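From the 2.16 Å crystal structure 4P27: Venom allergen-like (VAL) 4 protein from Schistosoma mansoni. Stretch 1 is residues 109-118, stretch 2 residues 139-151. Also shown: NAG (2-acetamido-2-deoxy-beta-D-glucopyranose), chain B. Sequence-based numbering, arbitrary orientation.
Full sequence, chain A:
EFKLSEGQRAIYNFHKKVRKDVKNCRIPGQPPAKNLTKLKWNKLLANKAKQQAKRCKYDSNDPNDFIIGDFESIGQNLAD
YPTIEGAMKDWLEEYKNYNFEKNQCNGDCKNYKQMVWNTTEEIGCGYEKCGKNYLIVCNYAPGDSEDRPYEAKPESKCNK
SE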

# COMPACT_ATOMS: atom_id res chain seq x y z
N CYS A 109 8.64 -4.40 -6.39
CA CYS A 109 8.56 -4.26 -4.95
C CYS A 109 7.78 -3.02 -4.53
O CYS A 109 7.62 -2.85 -3.34
CB CYS A 109 10.01 -4.11 -4.37
SG CYS A 109 10.87 -5.64 -4.75
N LYS A 110 7.35 -2.16 -5.45
CA LYS A 110 6.81 -0.85 -5.03
C LYS A 110 5.55 -1.00 -4.18
O LYS A 110 5.35 -0.23 -3.29
CB LYS A 110 6.32 0.04 -6.16
CG LYS A 110 7.19 0.43 -7.32
CD LYS A 110 6.18 0.98 -8.37
CE LYS A 110 6.84 1.45 -9.66
NZ LYS A 110 8.33 1.30 -9.53
N ASN A 111 4.65 -1.92 -4.53
CA ASN A 111 3.40 -2.01 -3.77
C ASN A 111 3.68 -2.51 -2.35
O ASN A 111 3.20 -1.96 -1.41
CB ASN A 111 2.46 -2.99 -4.51
CG ASN A 111 2.09 -2.47 -5.89
OD1 ASN A 111 1.69 -1.33 -6.01
ND2 ASN A 111 2.35 -3.26 -6.94
N TYR A 112 4.44 -3.61 -2.21
CA TYR A 112 4.86 -4.09 -0.89
C TYR A 112 5.56 -3.02 -0.03
O TYR A 112 5.19 -2.76 1.15
CB TYR A 112 5.76 -5.36 -1.05
CG TYR A 112 6.40 -5.70 0.28
CD1 TYR A 112 5.65 -6.21 1.32
CD2 TYR A 112 7.76 -5.39 0.52
CE1 TYR A 112 6.24 -6.47 2.56
CE2 TYR A 112 8.36 -5.67 1.75
CZ TYR A 112 7.57 -6.18 2.76
OH TYR A 112 8.08 -6.44 3.99
N LYS A 113 6.57 -2.33 -0.60
CA LYS A 113 7.28 -1.32 0.16
C LYS A 113 6.39 -0.18 0.67
O LYS A 113 6.55 0.27 1.80
CB LYS A 113 8.49 -0.70 -0.62
CG LYS A 113 9.64 -1.67 -0.91
CD LYS A 113 10.75 -0.95 -1.74
CE LYS A 113 11.57 -0.01 -0.85
NZ LYS A 113 12.74 0.55 -1.66
N GLN A 114 5.46 0.27 -0.16
CA GLN A 114 4.53 1.28 0.25
C GLN A 114 3.62 0.76 1.38
O GLN A 114 3.29 1.53 2.29
CB GLN A 114 3.65 1.71 -0.94
CG GLN A 114 2.61 2.74 -0.53
CD GLN A 114 3.29 4.09 -0.07
OE1 GLN A 114 3.61 4.93 -0.90
NE2 GLN A 114 3.41 4.31 1.24
N MET A 115 3.21 -0.53 1.31
CA MET A 115 2.32 -1.06 2.39
C MET A 115 3.03 -1.11 3.73
O MET A 115 2.40 -0.93 4.72
CB MET A 115 1.82 -2.49 2.07
CG MET A 115 0.78 -2.51 0.90
SD MET A 115 0.26 -4.23 0.58
CE MET A 115 -0.74 -4.49 1.96
N VAL A 116 4.34 -1.33 3.76
CA VAL A 116 5.05 -1.41 5.05
C VAL A 116 5.88 -0.14 5.35
O VAL A 116 6.73 -0.16 6.22
CB VAL A 116 5.94 -2.67 5.18
CG1 VAL A 116 5.09 -3.96 5.23
CG2 VAL A 116 7.06 -2.74 4.11
N TRP A 117 5.51 0.96 4.72
CA TRP A 117 6.29 2.19 4.79
C TRP A 117 6.08 2.78 6.14
O TRP A 117 4.93 3.06 6.58
CB TRP A 117 5.92 3.18 3.66
CG TRP A 117 7.00 4.23 3.60
CD1 TRP A 117 6.98 5.50 4.16
CD2 TRP A 117 8.27 4.08 2.95
NE1 TRP A 117 8.21 6.16 3.91
CE2 TRP A 117 9.01 5.30 3.17
CE3 TRP A 117 8.87 3.03 2.23
CZ2 TRP A 117 10.33 5.48 2.68
CZ3 TRP A 117 10.18 3.24 1.70
CH2 TRP A 117 10.86 4.46 1.95
N ASN A 118 7.17 2.93 6.87
CA ASN A 118 7.01 3.29 8.31
C ASN A 118 6.45 4.70 8.60
O ASN A 118 5.72 4.87 9.59
CB ASN A 118 8.33 3.07 9.07
CG ASN A 118 9.38 4.12 8.72
OD1 ASN A 118 9.38 4.71 7.59
ND2 ASN A 118 10.31 4.32 9.63
N ASN A 139 -4.35 5.33 -2.05
CA ASN A 139 -3.51 6.51 -1.81
C ASN A 139 -3.01 6.47 -0.40
O ASN A 139 -3.72 6.02 0.52
CB ASN A 139 -4.21 7.83 -2.06
CG ASN A 139 -4.52 8.03 -3.52
OD1 ASN A 139 -3.72 7.65 -4.34
ND2 ASN A 139 -5.72 8.60 -3.85
N TYR A 140 -1.76 6.91 -0.24
CA TYR A 140 -1.06 6.86 1.04
C TYR A 140 -0.38 8.28 1.26
O TYR A 140 0.12 8.87 0.33
CB TYR A 140 0.06 5.84 0.98
CG TYR A 140 -0.39 4.44 0.60
CD1 TYR A 140 -0.51 4.06 -0.77
CD2 TYR A 140 -0.73 3.48 1.62
CE1 TYR A 140 -0.92 2.77 -1.13
CE2 TYR A 140 -1.13 2.16 1.25
CZ TYR A 140 -1.26 1.84 -0.11
OH TYR A 140 -1.65 0.58 -0.50
N ALA A 141 -0.38 8.77 2.50
CA ALA A 141 0.25 10.07 2.88
C ALA A 141 1.04 9.85 4.18
O ALA A 141 0.47 9.39 5.15
CB ALA A 141 -0.84 11.11 3.13
N PRO A 142 2.34 10.21 4.22
CA PRO A 142 3.13 10.68 3.04
C PRO A 142 3.36 9.48 2.18
O PRO A 142 3.13 8.34 2.62
CB PRO A 142 4.51 11.15 3.65
CG PRO A 142 4.41 10.92 5.10
CD PRO A 142 3.01 10.42 5.51
N GLY A 143 3.84 9.67 0.96
CA GLY A 143 4.21 8.50 0.15
C GLY A 143 5.60 7.99 0.51
O GLY A 143 6.22 8.49 1.42
N ASP A 144 6.03 6.95 -0.14
CA ASP A 144 7.30 6.38 0.13
C ASP A 144 8.43 7.01 -0.71
O ASP A 144 8.19 7.89 -1.50
CB ASP A 144 7.20 4.85 0.02
CG ASP A 144 6.97 4.34 -1.34
OD1 ASP A 144 6.92 5.10 -2.32
OD2 ASP A 144 6.82 3.08 -1.41
N SER A 145 9.65 6.51 -0.56
CA SER A 145 10.76 6.97 -1.38
C SER A 145 11.45 5.73 -1.85
O SER A 145 10.94 4.60 -1.68
CB SER A 145 11.69 7.87 -0.53
OG SER A 145 12.37 7.11 0.43
N GLU A 146 12.62 5.88 -2.42
CA GLU A 146 13.41 4.75 -2.84
C GLU A 146 14.18 4.09 -1.68
O GLU A 146 14.69 3.05 -1.88
CB GLU A 146 14.49 5.19 -3.86
CG GLU A 146 15.51 6.17 -3.34
CD GLU A 146 16.46 6.64 -4.45
OE1 GLU A 146 16.57 5.99 -5.53
OE2 GLU A 146 17.09 7.70 -4.25
N ASP A 147 14.27 4.67 -0.53
CA ASP A 147 14.87 3.99 0.69
C ASP A 147 14.18 2.73 1.16
O ASP A 147 13.17 2.25 0.52
CB ASP A 147 14.83 4.94 1.87
CG ASP A 147 15.60 6.23 1.56
OD1 ASP A 147 16.49 6.12 0.73
OD2 ASP A 147 15.31 7.33 2.05
N ARG A 148 14.74 2.21 2.26
CA ARG A 148 14.19 1.04 2.94
C ARG A 148 12.90 1.49 3.64
O ARG A 148 12.77 2.66 4.11
CB ARG A 148 15.23 0.43 3.91
CG ARG A 148 16.42 -0.24 3.18
CD ARG A 148 17.55 -0.49 4.20
NE ARG A 148 18.68 -1.15 3.54
CZ ARG A 148 19.64 -0.42 2.95
NH1 ARG A 148 19.59 0.90 3.02
NH2 ARG A 148 20.61 -0.97 2.33
N PRO A 149 11.93 0.59 3.77
CA PRO A 149 10.63 1.04 4.34
C PRO A 149 10.57 1.37 5.82
O PRO A 149 9.63 2.08 6.25
CB PRO A 149 9.70 -0.13 4.03
CG PRO A 149 10.62 -1.35 3.87
CD PRO A 149 11.90 -0.80 3.27
N TYR A 150 11.52 0.85 6.60
CA TYR A 150 11.50 0.94 8.06
C TYR A 150 12.89 0.61 8.70
O TYR A 150 13.80 0.08 8.05
CB TYR A 150 10.41 0.04 8.67
CG TYR A 150 10.51 -1.45 8.26
CD1 TYR A 150 11.43 -2.31 8.85
CD2 TYR A 150 9.64 -1.96 7.28
CE1 TYR A 150 11.53 -3.66 8.44
CE2 TYR A 150 9.70 -3.30 6.89
CZ TYR A 150 10.65 -4.16 7.49
OH TYR A 150 10.75 -5.46 7.02
N GLU A 151 13.00 0.80 10.01
CA GLU A 151 14.23 0.36 10.71
C GLU A 151 14.01 -1.07 11.20
O GLU A 151 12.97 -1.34 11.80
CB GLU A 151 14.35 1.12 11.97
CG GLU A 151 14.86 2.53 11.88
CD GLU A 151 15.02 3.04 13.32
OE1 GLU A 151 15.11 2.21 14.26
OE2 GLU A 151 15.02 4.27 13.52
C1 NAG B . 11.30 5.26 9.70
C2 NAG B . 11.58 5.94 11.05
C3 NAG B . 12.82 6.78 11.04
C4 NAG B . 13.95 5.95 10.50
C5 NAG B . 13.61 5.53 9.09
C6 NAG B . 14.81 4.86 8.49
C7 NAG B . 9.47 6.30 12.07
C8 NAG B . 8.37 7.25 12.35
N2 NAG B . 10.52 6.80 11.48
O3 NAG B . 13.09 7.22 12.37
O4 NAG B . 15.12 6.72 10.50
O5 NAG B . 12.46 4.70 9.12
O6 NAG B . 14.52 4.34 7.21
O7 NAG B . 9.36 5.15 12.37
O HOH W 1 10.77 -5.66 4.32
O HOH W 2 10.70 2.13 11.54
O HOH W 3 11.78 4.46 5.73

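The indole of Trp 117 anchors the apolar centre, although its CA-to-CB bond points away from the second stretch; chi1 near 180° (t) brings the ring back across it. Asp 144 covers one face, its CB lying 3.5 Å from the centroid of the six-membered ring of Trp 117 and 23° off the normal, a CH-pi geometry. Pro 149 O lies over the opposite face, and Trp 117 CE3 approaches Pro 149 CB at 3.7 Å. Val 116 CG2 extends this apolar patch, 3.7 Å from Pro 149 CB and 3.9 Å from Tyr 150 CE2. A second CH-pi contact places Gln 114 CG 3.5 Å from the centroid of the Tyr 140 ring, only 18° off its normal.

Hydrogen bonds also join the stretches. Asn 118 N donates to Pro 149 O (2.7 Å, 156°), and Asp 144 N donates to Gln 114 OE1 at 3.2 Å with a less linear angle of 136°. Farther out, Lys 113 NZ donates to Asp 147 O at 2.8 Å and weakly to Glu 146 O at 3.2 Å.

Water 1 lies 2.8 Å from Tyr 112 OH and 2.7 Å from Tyr 150 OH, joining hydroxyls 4.2 Å apart. Water 2 accepts from Asn 118 ND2 (2.9 Å), the atom bonded to NAG C1, and from Glu 151 N (3.1 Å).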